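Local coordinates for protein shikimate 5-dehydrogenase (Thermus thermophilus, PDB 2D5C) that catalyses the reversible NADPH-linked reduction of 3-dehydroshikimate to shikimate, the fourth of seven steps toward chorismate, at residues Ala5-Pro10 / Arg55-Thr60; Ala18-Ala23 / Ser251-Ala256; Thr38-Leu43 / Leu61-Ala66; Pro102-Ala107 / Phe133-Ala138; Glu184-Ser189 / Tyr207-Thr212. All blocks are in the same frame, centred on the assembly; numbering follows the deposited sequence.

Interaction 1. Residues Ala5-Pro10 / Arg55-Thr60; sequences AVLGHP and RGVNLT. With SKM ((3R,4S,5R)-3,4,5-trihydroxycyclohex-1-ene-1-carboxylic acid), chain E.
Strands 5-8 and 56-59 run parallel, and three backbone bonds join them while one end turns to the substrate pocket. The peptide groups of N58 carry the central rungs: N58 N donates to A5 O at 2.8 Å, and N58 O accepts from L7 N at 2.9 Å in a nearly straight bond, 171° at the hydrogen. Both donors lie in the plane of the carbonyl they meet. One step on, T60 N reaches L7 O at 2.9 Å, almost along the C=O axis. The amide of N58 is fixed from outside the pair, OD1 by Y33 OH and ND2 by N85 O; N58 CB lies 3.2 Å from O7 of the bound shikimate. V6 CG2, on the same face, stands 3.6 Å from the ligand carboxylate oxygen O2. T60 OG1, anti to its backbone N (chi1 -156°), shares a 3.2 Å hydrogen bond with O11 of shikimate, either hydroxyl being a possible donor. That rotation leaves T60 CG2 in the crowded position between N and carbonyl carbon, 3.5 Å from G8 CA, where a side chain on residue 8 would collide with it. An alanine in place of T60 would probably cost shikimate this hydrogen bond and loosen the packing against G8. On the face of L7, V57 and L59, the methyls of L7 and L59 lie side by side, and V50 of helix 43-53 covers L7 and V57. Strand 2-8 thus lies between 31-37 and 56-59, with 86-90 following beyond the latter.

Interaction 2. Residues Ala18-Ala23 / Ser251-Ala256; sequences AMHAFA and SGMEEA
A knobs-into-holes packing joins helix 16-26 of the substrate-binding region to helix 250-260 near the C-terminus, the two short axes crossing at 137° and closing to 8.0 Å. The knob is M253, whose side chain sits among M19, H20, F22 and A23. A bend at its last torsion (chi3 66°) swings CE over one face of the H20 imidazole, 3.9 Å from the ring centroid and 14° off the normal, a CH-pi contact. The same methyl also touches M19 CB at 3.8 Å. F22, its CG anti to the backbone N, lays its ring across the start of this stretch of the partner helix: F22 CE2 is 3.5 Å from G252 C, which lies over one ring face, and F22 CD2 meets M253 CG at 3.6 Å. Any side chain on residue 252 would run into F22 CZ, so the glycine lets the ring lie flush against the backbone. Beside it, A256 CB packs on F22 CB at 4.0 Å. The imidazole of H20 is held by S16 O at ND1 and by G236 O at NE2, and is stacked with Y33. Helix 229-244 lies alongside both partners, touching M19 through L232 and M253 through A237.

Interaction 3. Residues Thr38-Leu43 / Leu61-Ala66; sequences TPLEAL and LPLKEA. With SKM ((3R,4S,5R)-3,4,5-trihydroxycyclohex-1-ene-1-carboxylic acid), chain E.
Apolar contacts make up the join between the loops 38-43 and 61-66, with L63 at its middle. Its two methyls go to different neighbours. L63 CD1 meets T38 CG2 at 3.8 Å, the two side chains crossing at about a right angle, whereas L63 CD2 lies 3.6 Å from L40 CA and 3.8 Å from L43 CD2. L43 and L63 slide past each other in opposite directions, so that branch packs along branch. A66 CB closes the far side, 3.7 Å from L40 CD2 and 3.9 Å from L43 CD2. L40 CG also rests on the backbone oxygen of P62, a residue that follows a cis peptide bond and whose ring lies beside L40 CB.

No hydrogen bond crosses between the two loops. The polar groups turn to other partners: T38 OG1 is bonded to R46 NE and to W36 O. K64 points away from segment 38-43, its chain extended beyond CG (chi4 174°), and carries the ammonium tip to shikimate, where K64 NZ donates to O11 at 2.9 Å and to O12 at 3.2 Å. D100 completes this grip with a salt bridge from OD2 to the lysine and a hydrogen bond from OD1 to the ligand.

K64 is the proton acceptor of the reaction. Its amine is gripped by D100 and two ligand hydroxyls, and the carboxylate of D100 would be expected to favour the charged form of the lysine. Apolar packing next door and charged chemistry at the tip thus share one short loop, L63 facing inward and K64 reaching the ligand.

Interaction 4. Residues Pro102-Ala107 / Phe133-Ala138; sequences PGFLEA and FALREA
The polar atom in the middle of this helix crossing, A134 O, is gripped by one hydrogen bond, from A138 N at 3.0 Å, within its own helix. From the other helix it meets hydrocarbon: L105 CD1 lies 3.5 Å and L105 CD2 3.7 Å from A134 O, packing on the oxygen without bonding to it. No hydrogen bond passes between segments 102-107 and 133-138, which meet by apolar contacts alone, their short axes 8.9 Å apart at closest and 62° from parallel. Two side chains of helix 100-110 divide the work. L105, with CG beside its backbone N (chi1 -67°), sets CG 3.8 Å from A134 CB and reaches on with CD2 to A138 CB at 3.9 Å. F104, with CG anti to the backbone N (chi1 180°), sends its ring to L135, whose CD2 comes in at the ring edge, near the plane, 3.6 Å from F104 CE2. The small side chain of A134 lies between these two, in contact with both. An alanine in place of L105 would probably lose most of the packing on A134 and A138, leaving F104 to carry the crossing.

Helix 126-137 follows the glycine-rich NADP(+)-binding turn of the Rossmann-type domain, and L135 rests on A119 and V121 of its strand 119-122. F104 reaches V176 of strand 174-177 and M231 of helix 229-244, while P102 touches L238 on that same helix. Helix 100-110 is thus packed against both the parallel sheet and helix 229-244, while F133 of helix 126-137 touches E77, R80 and I81 of helix 76-81.

Interaction 5. Residues Glu184-Ser189 / Tyr207-Thr212; sequences EDPSAS and YRPLWT
The guanidinium of R208 and the carboxylate of E184 are turned 32° from each other, and E184 OE2 lies well out of the guanidinium plane. At 4.5 Å from R208 NE it is too far for a salt bridge, and no N-H points at it, so at most a charge attraction is likely to act there. The carboxylate instead lies alongside the aliphatic chain, OE1 of E184 3.5 Å from R208 CB and OE2 3.5 Å from R208 CD. Among the partners of the guanidinium is H13 O, met by NH2.

The bond that ties the loops is backbone to backbone: E184 N donates to R208 O at 2.6 Å, short and nearly straight at 175°, although the donor stands 25° above the carbonyl plane. The cis peptide before P209 brings that proline's CD to 3.8 Å from E184 N. Within segment 184-189, D185 OD1 takes two donors from above its carboxylate plane, S187 N at 3.1 Å and S187 OG at 2.9 Å, an Asx turn on a type I turn that runs from D185 to A188.

At the end of the other segment T212 forms the N-cap of helix 213-220, its OG1 bonded to L215 N and also to D204 OD2. Both segments lie in loops flanking strand 201-204 of the parallel sheet, and Y207, a shikimate-binding residue, rests on L229 and L232 of helix 229-244.

In the fold
Interactions 1 and 3 form one continuous region of the substrate-binding domain, their centres 9 Å apart: G8 O lies 2.5 Å from T38 N, H9 N 2.7 Å from L61 O, and both contacts reach the bound shikimate. Interaction 2, centred 16 Å from interaction 1, touches it where N58 meets H20, and brings the C-terminal helix 250-260 against the same domain. Interactions 4 and 5, centred 22 and 23 Å from interaction 1 and touching none of the others, lie toward the NADP(+)-binding domain, though helix 100-110 begins at D100 and interaction 5 holds Y207, both shikimate-binding residues. Between the two sides lies the ligand, held also by T60 and K64.

Interaction 1. Residues Ala5-Pro10 / Arg55-Thr60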
# COMPACT_ATOMS: atom_id res chain seq x y z
N ALA A 5 8.58 11.07 4.06
CA ALA A 5 8.60 12.32 4.80
C ALA A 5 7.75 12.23 6.06
O ALA A 5 6.88 11.38 6.17
CB ALA A 5 8.11 13.47 3.92
N VAL A 6 8.04 13.11 7.02
CA VAL A 6 7.25 13.20 8.24
C VAL A 6 6.62 14.58 8.12
O VAL A 6 7.32 15.58 7.94
CB VAL A 6 8.10 13.11 9.54
CG1 VAL A 6 9.15 14.23 9.58
CG2 VAL A 6 7.19 13.21 10.76
N LEU A 7 5.29 14.63 8.18
CA LEU A 7 4.56 15.88 8.07
C LEU A 7 4.03 16.30 9.43
O LEU A 7 3.52 15.47 10.19
CB LEU A 7 3.38 15.72 7.10
CG LEU A 7 3.68 15.15 5.71
CD1 LEU A 7 2.38 15.01 4.93
CD2 LEU A 7 4.65 16.06 4.97
N GLY A 8 4.14 17.58 9.75
CA GLY A 8 3.66 18.06 11.03
C GLY A 8 4.14 19.46 11.35
O GLY A 8 4.60 20.20 10.47
N HIS A 9 4.01 19.83 12.61
CA HIS A 9 4.42 21.14 13.06
C HIS A 9 4.45 21.16 14.58
O HIS A 9 3.42 21.05 15.24
CB HIS A 9 3.43 22.20 12.56
CG HIS A 9 3.79 23.59 12.96
ND1 HIS A 9 4.90 24.24 12.45
CD2 HIS A 9 3.23 24.44 13.85
CE1 HIS A 9 5.01 25.43 13.01
NE2 HIS A 9 4.01 25.58 13.86
N PRO A 10 5.65 21.31 15.17
CA PRO A 10 6.94 21.44 14.49
C PRO A 10 7.56 20.09 14.14
O PRO A 10 7.34 19.10 14.84
CB PRO A 10 7.77 22.20 15.52
CG PRO A 10 7.33 21.55 16.79
CD PRO A 10 5.81 21.47 16.62
N ARG A 55 6.02 7.96 -1.59
CA ARG A 55 5.53 6.59 -1.45
C ARG A 55 4.77 6.47 -0.14
O ARG A 55 3.84 5.68 -0.01
CB ARG A 55 6.70 5.60 -1.45
CG ARG A 55 6.34 4.20 -0.97
CD ARG A 55 5.37 3.49 -1.91
NE ARG A 55 5.24 2.08 -1.55
CZ ARG A 55 4.54 1.19 -2.24
NH1 ARG A 55 3.89 1.56 -3.34
NH2 ARG A 55 4.48 -0.07 -1.83
N GLY A 56 5.21 7.24 0.86
CA GLY A 56 4.56 7.21 2.15
C GLY A 56 5.05 8.34 3.03
O GLY A 56 6.10 8.93 2.78
N VAL A 57 4.27 8.65 4.06
CA VAL A 57 4.66 9.70 4.99
C VAL A 57 4.15 9.34 6.36
O VAL A 57 3.19 8.57 6.49
CB VAL A 57 4.05 11.09 4.63
CG1 VAL A 57 4.54 11.56 3.28
CG2 VAL A 57 2.52 11.03 4.68
N ASN A 58 4.83 9.86 7.37
CA ASN A 58 4.41 9.68 8.75
C ASN A 58 3.73 11.00 9.06
O ASN A 58 4.05 12.03 8.45
CB ASN A 58 5.62 9.47 9.67
CG ASN A 58 6.08 8.03 9.70
OD1 ASN A 58 7.28 7.75 9.60
ND2 ASN A 58 5.13 7.10 9.83
N LEU A 59 2.76 10.97 9.98
CA LEU A 59 2.06 12.18 10.36
C LEU A 59 2.25 12.39 11.84
O LEU A 59 2.21 11.44 12.62
CB LEU A 59 0.55 12.07 10.08
CG LEU A 59 0.07 11.85 8.65
CD1 LEU A 59 -1.45 11.87 8.65
CD2 LEU A 59 0.61 12.93 7.72
N THR A 60 2.46 13.64 12.24
CA THR A 60 2.65 13.97 13.64
C THR A 60 1.75 15.18 13.93
O THR A 60 0.98 15.60 13.06
CB THR A 60 4.15 14.30 13.93
OG1 THR A 60 4.44 14.07 15.31
CG2 THR A 60 4.48 15.73 13.56
O12 SKM E . 3.72 8.45 15.18
C8 SKM E . 5.02 9.05 15.11
C6 SKM E . 5.25 9.66 13.70
O7 SKM E . 5.13 8.62 12.73
C5 SKM E . 6.65 10.31 13.59
C4 SKM E . 7.07 11.06 14.85
C1 SKM E . 8.29 11.90 14.78
O2 SKM E . 8.97 12.00 13.62
O3 SKM E . 8.68 12.52 15.76
C10 SKM E . 6.40 10.98 16.01
C9 SKM E . 5.15 10.16 16.20
O11 SKM E . 4.01 11.04 16.13

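Interaction 2. Residues Ala18-Ala23 / Ser251-Ala256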
# COMPACT_ATOMS: atom_id res chain seq x y z
N ALA A 18 16.57 10.66 10.64
CA ALA A 18 17.76 9.90 11.01
C ALA A 18 17.48 8.40 11.09
O ALA A 18 18.29 7.57 10.65
CB ALA A 18 18.31 10.40 12.35
N MET A 19 16.34 8.03 11.66
CA MET A 19 16.01 6.61 11.78
C MET A 19 15.82 5.94 10.43
O MET A 19 16.30 4.83 10.20
CB MET A 19 14.71 6.41 12.56
CG MET A 19 14.78 6.72 14.03
SD MET A 19 13.31 6.04 14.84
CE MET A 19 12.00 7.08 14.17
N HIS A 20 15.10 6.60 9.54
CA HIS A 20 14.82 5.94 8.27
C HIS A 20 15.99 6.06 7.29
O HIS A 20 16.16 5.26 6.38
CB HIS A 20 13.57 6.58 7.66
CG HIS A 20 12.35 6.12 8.42
ND1 HIS A 20 11.86 6.78 9.50
CD2 HIS A 20 11.55 5.00 8.18
CE1 HIS A 20 10.78 6.08 9.90
NE2 HIS A 20 10.57 5.00 9.13
N ALA A 21 16.90 7.01 7.48
CA ALA A 21 18.09 7.08 6.64
C ALA A 21 18.81 5.77 6.95
O ALA A 21 19.33 5.11 6.05
CB ALA A 21 18.95 8.28 7.03
N PHE A 22 18.84 5.40 8.23
CA PHE A 22 19.46 4.15 8.63
C PHE A 22 18.70 2.99 7.99
O PHE A 22 19.29 2.06 7.45
CB PHE A 22 19.41 3.97 10.15
CG PHE A 22 19.62 2.55 10.58
CD1 PHE A 22 20.90 1.98 10.56
CD2 PHE A 22 18.54 1.74 10.93
CE1 PHE A 22 21.09 0.64 10.86
CE2 PHE A 22 18.72 0.39 11.23
CZ PHE A 22 20.00 -0.16 11.19
N ALA A 23 17.37 3.04 8.07
CA ALA A 23 16.56 1.96 7.51
C ALA A 23 16.91 1.71 6.04
O ALA A 23 17.15 0.58 5.63
CB ALA A 23 15.06 2.30 7.66
N SER A 251 16.10 -1.98 16.58
CA SER A 251 17.17 -1.57 17.50
C SER A 251 18.14 -0.63 16.78
O SER A 251 18.67 0.30 17.37
CB SER A 251 17.91 -2.79 18.04
OG SER A 251 17.07 -3.56 18.87
N GLY A 252 18.36 -0.90 15.49
CA GLY A 252 19.25 -0.05 14.72
C GLY A 252 18.64 1.33 14.56
O GLY A 252 19.33 2.34 14.62
N MET A 253 17.33 1.37 14.33
CA MET A 253 16.66 2.65 14.18
C MET A 253 16.65 3.40 15.51
O MET A 253 16.73 4.63 15.53
CB MET A 253 15.23 2.43 13.67
CG MET A 253 15.21 1.93 12.24
SD MET A 253 13.54 1.60 11.60
CE MET A 253 12.89 3.25 11.60
N GLU A 254 16.57 2.68 16.62
CA GLU A 254 16.54 3.32 17.93
C GLU A 254 17.89 3.99 18.15
O GLU A 254 17.96 5.16 18.53
CB GLU A 254 16.30 2.30 19.03
CG GLU A 254 15.95 2.94 20.37
CD GLU A 254 15.96 1.94 21.51
OE1 GLU A 254 15.46 0.81 21.32
OE2 GLU A 254 16.47 2.30 22.59
N GLU A 255 18.95 3.24 17.88
CA GLU A 255 20.31 3.74 18.03
C GLU A 255 20.54 4.99 17.19
O GLU A 255 21.20 5.93 17.62
CB GLU A 255 21.31 2.65 17.63
CG GLU A 255 22.77 3.06 17.75
CD GLU A 255 23.09 3.70 19.08
OE1 GLU A 255 22.61 3.18 20.12
OE2 GLU A 255 23.81 4.72 19.10
N ALA A 256 19.97 5.00 15.99
CA ALA A 256 20.10 6.13 15.08
C ALA A 256 19.41 7.38 15.61
O ALA A 256 19.89 8.50 15.41
CB ALA A 256 19.54 5.76 13.70

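Interaction 3. Residues Thr38-Leu43 / Leu61-Ala66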
# COMPACT_ATOMS: atom_id res chain seq x y z
N THR A 38 4.32 21.15 8.16
CA THR A 38 2.96 21.20 7.65
C THR A 38 1.94 21.59 8.71
O THR A 38 1.60 20.79 9.59
CB THR A 38 2.54 19.83 7.05
OG1 THR A 38 3.44 19.48 5.99
CG2 THR A 38 1.12 19.89 6.49
N PRO A 39 1.46 22.84 8.66
CA PRO A 39 0.46 23.31 9.63
C PRO A 39 -0.89 22.74 9.23
O PRO A 39 -1.13 22.47 8.05
CB PRO A 39 0.51 24.83 9.47
CG PRO A 39 1.90 25.08 8.97
CD PRO A 39 2.07 23.99 7.96
N LEU A 40 -1.78 22.58 10.20
CA LEU A 40 -3.11 22.03 9.92
C LEU A 40 -3.78 22.57 8.65
O LEU A 40 -4.26 21.80 7.81
CB LEU A 40 -4.02 22.26 11.13
CG LEU A 40 -4.86 21.08 11.62
CD1 LEU A 40 -5.62 21.51 12.85
CD2 LEU A 40 -5.84 20.60 10.54
N GLU A 41 -3.78 23.89 8.49
CA GLU A 41 -4.42 24.49 7.32
C GLU A 41 -3.74 24.07 6.01
O GLU A 41 -4.35 24.15 4.94
CB GLU A 41 -4.42 26.02 7.45
CG GLU A 41 -5.77 26.69 7.11
CD GLU A 41 -6.79 26.54 8.23
OE1 GLU A 41 -6.51 25.82 9.21
OE2 GLU A 41 -7.87 27.16 8.14
N ALA A 42 -2.49 23.62 6.10
CA ALA A 42 -1.76 23.20 4.91
C ALA A 42 -1.93 21.71 4.59
O ALA A 42 -1.57 21.26 3.51
CB ALA A 42 -0.27 23.53 5.07
N LEU A 43 -2.49 20.97 5.54
CA LEU A 43 -2.69 19.52 5.38
C LEU A 43 -3.38 19.07 4.09
O LEU A 43 -2.87 18.17 3.40
CB LEU A 43 -3.45 18.96 6.59
CG LEU A 43 -3.59 17.43 6.67
CD1 LEU A 43 -2.22 16.75 6.63
CD2 LEU A 43 -4.31 17.05 7.97
N LEU A 61 1.81 15.74 15.14
CA LEU A 61 0.98 16.89 15.48
C LEU A 61 1.09 18.01 14.46
O LEU A 61 2.16 18.27 13.92
CB LEU A 61 1.36 17.48 16.83
CG LEU A 61 1.11 16.72 18.13
CD1 LEU A 61 2.03 15.53 18.24
CD2 LEU A 61 1.34 17.68 19.29
N PRO A 62 -0.04 18.69 14.18
CA PRO A 62 -1.36 18.44 14.75
C PRO A 62 -2.23 17.90 13.62
O PRO A 62 -3.36 18.35 13.41
CB PRO A 62 -1.80 19.83 15.17
CG PRO A 62 -1.35 20.63 13.97
CD PRO A 62 0.02 20.05 13.61
N LEU A 63 -1.70 16.92 12.89
CA LEU A 63 -2.39 16.38 11.73
C LEU A 63 -2.99 14.98 11.81
O LEU A 63 -3.74 14.60 10.92
CB LEU A 63 -1.42 16.40 10.54
CG LEU A 63 -0.62 17.70 10.33
CD1 LEU A 63 0.47 17.46 9.30
CD2 LEU A 63 -1.55 18.82 9.90
N LYS A 64 -2.68 14.22 12.86
CA LYS A 64 -3.16 12.85 12.96
C LYS A 64 -4.66 12.58 12.93
O LYS A 64 -5.08 11.55 12.40
CB LYS A 64 -2.56 12.17 14.20
CG LYS A 64 -1.05 11.94 14.12
CD LYS A 64 -0.61 11.08 15.29
CE LYS A 64 0.88 10.78 15.25
NZ LYS A 64 1.28 10.07 16.48
N GLU A 65 -5.46 13.47 13.50
CA GLU A 65 -6.90 13.26 13.50
C GLU A 65 -7.56 13.85 12.26
O GLU A 65 -8.45 13.24 11.67
CB GLU A 65 -7.53 13.87 14.75
CG GLU A 65 -6.97 13.34 16.07
CD GLU A 65 -5.50 13.71 16.28
OE1 GLU A 65 -5.12 14.87 16.01
OE2 GLU A 65 -4.73 12.83 16.73
N ALA A 66 -7.12 15.04 11.88
CA ALA A 66 -7.69 15.71 10.73
C ALA A 66 -7.43 14.97 9.42
O ALA A 66 -8.17 15.12 8.46
CB ALA A 66 -7.14 17.13 10.63
O12 SKM E . 3.72 8.45 15.18
C8 SKM E . 5.02 9.05 15.11
C6 SKM E . 5.25 9.66 13.70
O7 SKM E . 5.13 8.62 12.73
C5 SKM E . 6.65 10.31 13.59
C4 SKM E . 7.07 11.06 14.85
C1 SKM E . 8.29 11.90 14.78
O2 SKM E . 8.97 12.00 13.62
O3 SKM E . 8.68 12.52 15.76
C10 SKM E . 6.40 10.98 16.01
C9 SKM E . 5.15 10.16 16.20
O11 SKM E . 4.01 11.04 16.13

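Interaction 4. Residues Pro102-Ala107 / Phe133-Ala138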
# COMPACT_ATOMS: atom_id res chain seq x y z
N PRO A 102 0.74 -0.82 17.58
CA PRO A 102 1.55 -2.04 17.60
C PRO A 102 3.01 -1.76 18.00
O PRO A 102 3.65 -2.59 18.63
CB PRO A 102 1.43 -2.55 16.16
CG PRO A 102 1.20 -1.29 15.37
CD PRO A 102 0.22 -0.55 16.23
N GLY A 103 3.50 -0.58 17.65
CA GLY A 103 4.86 -0.20 18.00
C GLY A 103 5.03 -0.15 19.51
O GLY A 103 6.06 -0.56 20.06
N PHE A 104 4.02 0.36 20.19
CA PHE A 104 4.08 0.46 21.64
C PHE A 104 4.23 -0.92 22.31
O PHE A 104 5.07 -1.11 23.18
CB PHE A 104 2.82 1.17 22.15
CG PHE A 104 2.78 1.31 23.64
CD1 PHE A 104 3.51 2.30 24.27
CD2 PHE A 104 2.01 0.44 24.40
CE1 PHE A 104 3.49 2.42 25.66
CE2 PHE A 104 1.98 0.55 25.78
CZ PHE A 104 2.73 1.54 26.41
N LEU A 105 3.43 -1.90 21.88
CA LEU A 105 3.52 -3.24 22.45
C LEU A 105 4.88 -3.87 22.16
O LEU A 105 5.45 -4.54 23.02
CB LEU A 105 2.39 -4.13 21.90
CG LEU A 105 0.96 -3.76 22.32
CD1 LEU A 105 -0.05 -4.77 21.75
CD2 LEU A 105 0.88 -3.75 23.84
N GLU A 106 5.41 -3.65 20.96
CA GLU A 106 6.72 -4.22 20.60
C GLU A 106 7.80 -3.59 21.49
O GLU A 106 8.69 -4.28 21.98
CB GLU A 106 7.05 -3.94 19.14
CG GLU A 106 6.06 -4.50 18.12
CD GLU A 106 6.19 -6.00 17.90
OE1 GLU A 106 5.76 -6.47 16.82
OE2 GLU A 106 6.72 -6.70 18.79
N ALA A 107 7.70 -2.28 21.69
CA ALA A 107 8.66 -1.55 22.53
C ALA A 107 8.61 -2.06 23.97
O ALA A 107 9.65 -2.23 24.62
CB ALA A 107 8.38 -0.05 22.49
N PHE A 133 -5.53 1.65 23.07
CA PHE A 133 -5.98 0.63 22.13
C PHE A 133 -5.05 -0.58 22.16
O PHE A 133 -5.49 -1.73 22.19
CB PHE A 133 -6.03 1.20 20.71
CG PHE A 133 -6.52 0.22 19.67
CD1 PHE A 133 -5.64 -0.69 19.09
CD2 PHE A 133 -7.85 0.21 19.28
CE1 PHE A 133 -6.09 -1.60 18.14
CE2 PHE A 133 -8.31 -0.70 18.33
CZ PHE A 133 -7.42 -1.60 17.76
N ALA A 134 -3.75 -0.32 22.16
CA ALA A 134 -2.76 -1.38 22.19
C ALA A 134 -2.81 -2.18 23.49
O ALA A 134 -2.77 -3.42 23.46
CB ALA A 134 -1.37 -0.79 22.00
N LEU A 135 -2.91 -1.49 24.63
CA LEU A 135 -2.96 -2.19 25.91
C LEU A 135 -4.25 -3.00 26.03
O LEU A 135 -4.27 -4.04 26.67
CB LEU A 135 -2.87 -1.21 27.07
CG LEU A 135 -1.54 -0.47 27.18
CD1 LEU A 135 -1.63 0.56 28.29
CD2 LEU A 135 -0.43 -1.47 27.47
N ARG A 136 -5.32 -2.51 25.40
CA ARG A 136 -6.60 -3.23 25.44
C ARG A 136 -6.45 -4.51 24.61
O ARG A 136 -6.92 -5.59 25.01
CB ARG A 136 -7.73 -2.37 24.85
CG ARG A 136 -9.12 -3.06 24.97
CD ARG A 136 -10.23 -2.35 24.18
NE ARG A 136 -10.07 -2.47 22.73
CZ ARG A 136 -11.05 -2.29 21.85
NH1 ARG A 136 -12.27 -1.98 22.28
NH2 ARG A 136 -10.83 -2.42 20.54
N GLU A 137 -5.80 -4.37 23.47
CA GLU A 137 -5.60 -5.50 22.56
C GLU A 137 -4.75 -6.57 23.23
O GLU A 137 -4.94 -7.77 23.00
CB GLU A 137 -4.93 -5.02 21.28
CG GLU A 137 -4.61 -6.12 20.28
CD GLU A 137 -4.14 -5.56 18.94
OE1 GLU A 137 -3.50 -4.48 18.94
OE2 GLU A 137 -4.41 -6.20 17.90
N ALA A 138 -3.81 -6.12 24.07
CA ALA A 138 -2.93 -7.03 24.79
C ALA A 138 -3.64 -7.72 25.96
O ALA A 138 -3.05 -8.55 26.65
CB ALA A 138 -1.70 -6.28 25.29

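Interaction 5. Residues Glu184-Ser189 / Tyr207-Thr212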
# COMPACT_ATOMS: atom_id res chain seq x y z
N GLU A 184 10.16 19.46 26.13
CA GLU A 184 11.11 20.57 26.21
C GLU A 184 10.93 21.41 27.48
O GLU A 184 11.10 22.63 27.46
CB GLU A 184 10.97 21.47 24.96
CG GLU A 184 10.82 20.72 23.65
CD GLU A 184 12.13 20.25 23.05
OE1 GLU A 184 13.03 19.85 23.81
OE2 GLU A 184 12.25 20.28 21.81
N ASP A 185 10.58 20.77 28.59
CA ASP A 185 10.41 21.48 29.85
C ASP A 185 10.75 20.55 31.02
O ASP A 185 9.87 19.88 31.57
CB ASP A 185 8.97 22.00 29.99
CG ASP A 185 8.80 22.92 31.18
OD1 ASP A 185 9.74 23.03 32.00
OD2 ASP A 185 7.72 23.53 31.32
N PRO A 186 12.03 20.50 31.42
CA PRO A 186 12.48 19.65 32.53
C PRO A 186 11.81 19.93 33.87
O PRO A 186 11.91 19.13 34.80
CB PRO A 186 13.99 19.91 32.57
CG PRO A 186 14.32 20.25 31.15
CD PRO A 186 13.18 21.16 30.77
N SER A 187 11.12 21.06 33.97
CA SER A 187 10.46 21.43 35.22
C SER A 187 9.02 20.93 35.32
O SER A 187 8.40 21.03 36.38
CB SER A 187 10.45 22.95 35.40
OG SER A 187 9.27 23.53 34.84
N ALA A 188 8.50 20.39 34.23
CA ALA A 188 7.12 19.97 34.21
C ALA A 188 6.89 18.47 34.08
O ALA A 188 7.58 17.77 33.34
CB ALA A 188 6.39 20.69 33.08
N SER A 189 5.89 18.01 34.82
CA SER A 189 5.49 16.61 34.82
C SER A 189 3.97 16.57 34.93
O SER A 189 3.37 17.36 35.66
CB SER A 189 6.12 15.87 36.00
OG SER A 189 5.51 14.61 36.20
N TYR A 207 10.20 12.35 24.34
CA TYR A 207 11.63 12.01 24.34
C TYR A 207 12.53 13.24 24.16
O TYR A 207 13.71 13.11 23.83
CB TYR A 207 11.93 10.94 23.28
CG TYR A 207 11.50 11.29 21.88
CD1 TYR A 207 12.21 12.22 21.12
CD2 TYR A 207 10.35 10.72 21.32
CE1 TYR A 207 11.79 12.57 19.83
CE2 TYR A 207 9.93 11.06 20.05
CZ TYR A 207 10.65 11.98 19.31
OH TYR A 207 10.22 12.32 18.05
N ARG A 208 11.96 14.42 24.39
CA ARG A 208 12.70 15.68 24.34
C ARG A 208 12.28 16.51 25.55
O ARG A 208 11.22 17.14 25.54
CB ARG A 208 12.38 16.48 23.07
CG ARG A 208 13.16 16.04 21.83
CD ARG A 208 12.97 17.05 20.70
NE ARG A 208 13.80 16.74 19.53
CZ ARG A 208 15.13 16.82 19.51
NH1 ARG A 208 15.79 17.20 20.59
NH2 ARG A 208 15.79 16.51 18.40
N PRO A 209 13.09 16.51 26.62
CA PRO A 209 14.37 15.81 26.82
C PRO A 209 14.18 14.29 26.89
O PRO A 209 13.06 13.82 27.12
CB PRO A 209 14.85 16.39 28.14
CG PRO A 209 13.56 16.57 28.89
CD PRO A 209 12.67 17.20 27.85
N LEU A 210 15.26 13.53 26.71
CA LEU A 210 15.15 12.07 26.78
C LEU A 210 14.72 11.64 28.18
O LEU A 210 13.76 10.86 28.33
CB LEU A 210 16.49 11.41 26.42
CG LEU A 210 16.52 9.88 26.43
CD1 LEU A 210 15.54 9.33 25.38
CD2 LEU A 210 17.94 9.38 26.14
N TRP A 211 15.42 12.12 29.19
CA TRP A 211 15.07 11.79 30.57
C TRP A 211 14.26 12.93 31.16
O TRP A 211 14.80 13.84 31.78
CB TRP A 211 16.33 11.51 31.39
CG TRP A 211 16.91 10.20 30.98
CD1 TRP A 211 17.95 9.99 30.13
CD2 TRP A 211 16.39 8.90 31.31
NE1 TRP A 211 18.11 8.64 29.89
CE2 TRP A 211 17.16 7.95 30.60
CE3 TRP A 211 15.34 8.45 32.12
CZ2 TRP A 211 16.92 6.57 30.69
CZ3 TRP A 211 15.10 7.08 32.20
CH2 TRP A 211 15.89 6.16 31.49
N THR A 212 12.97 12.86 30.90
CA THR A 212 11.99 13.84 31.35
C THR A 212 11.85 13.85 32.86
O THR A 212 12.30 12.94 33.54
CB THR A 212 10.62 13.51 30.74
OG1 THR A 212 10.24 12.19 31.14
CG2 THR A 212 10.70 13.54 29.21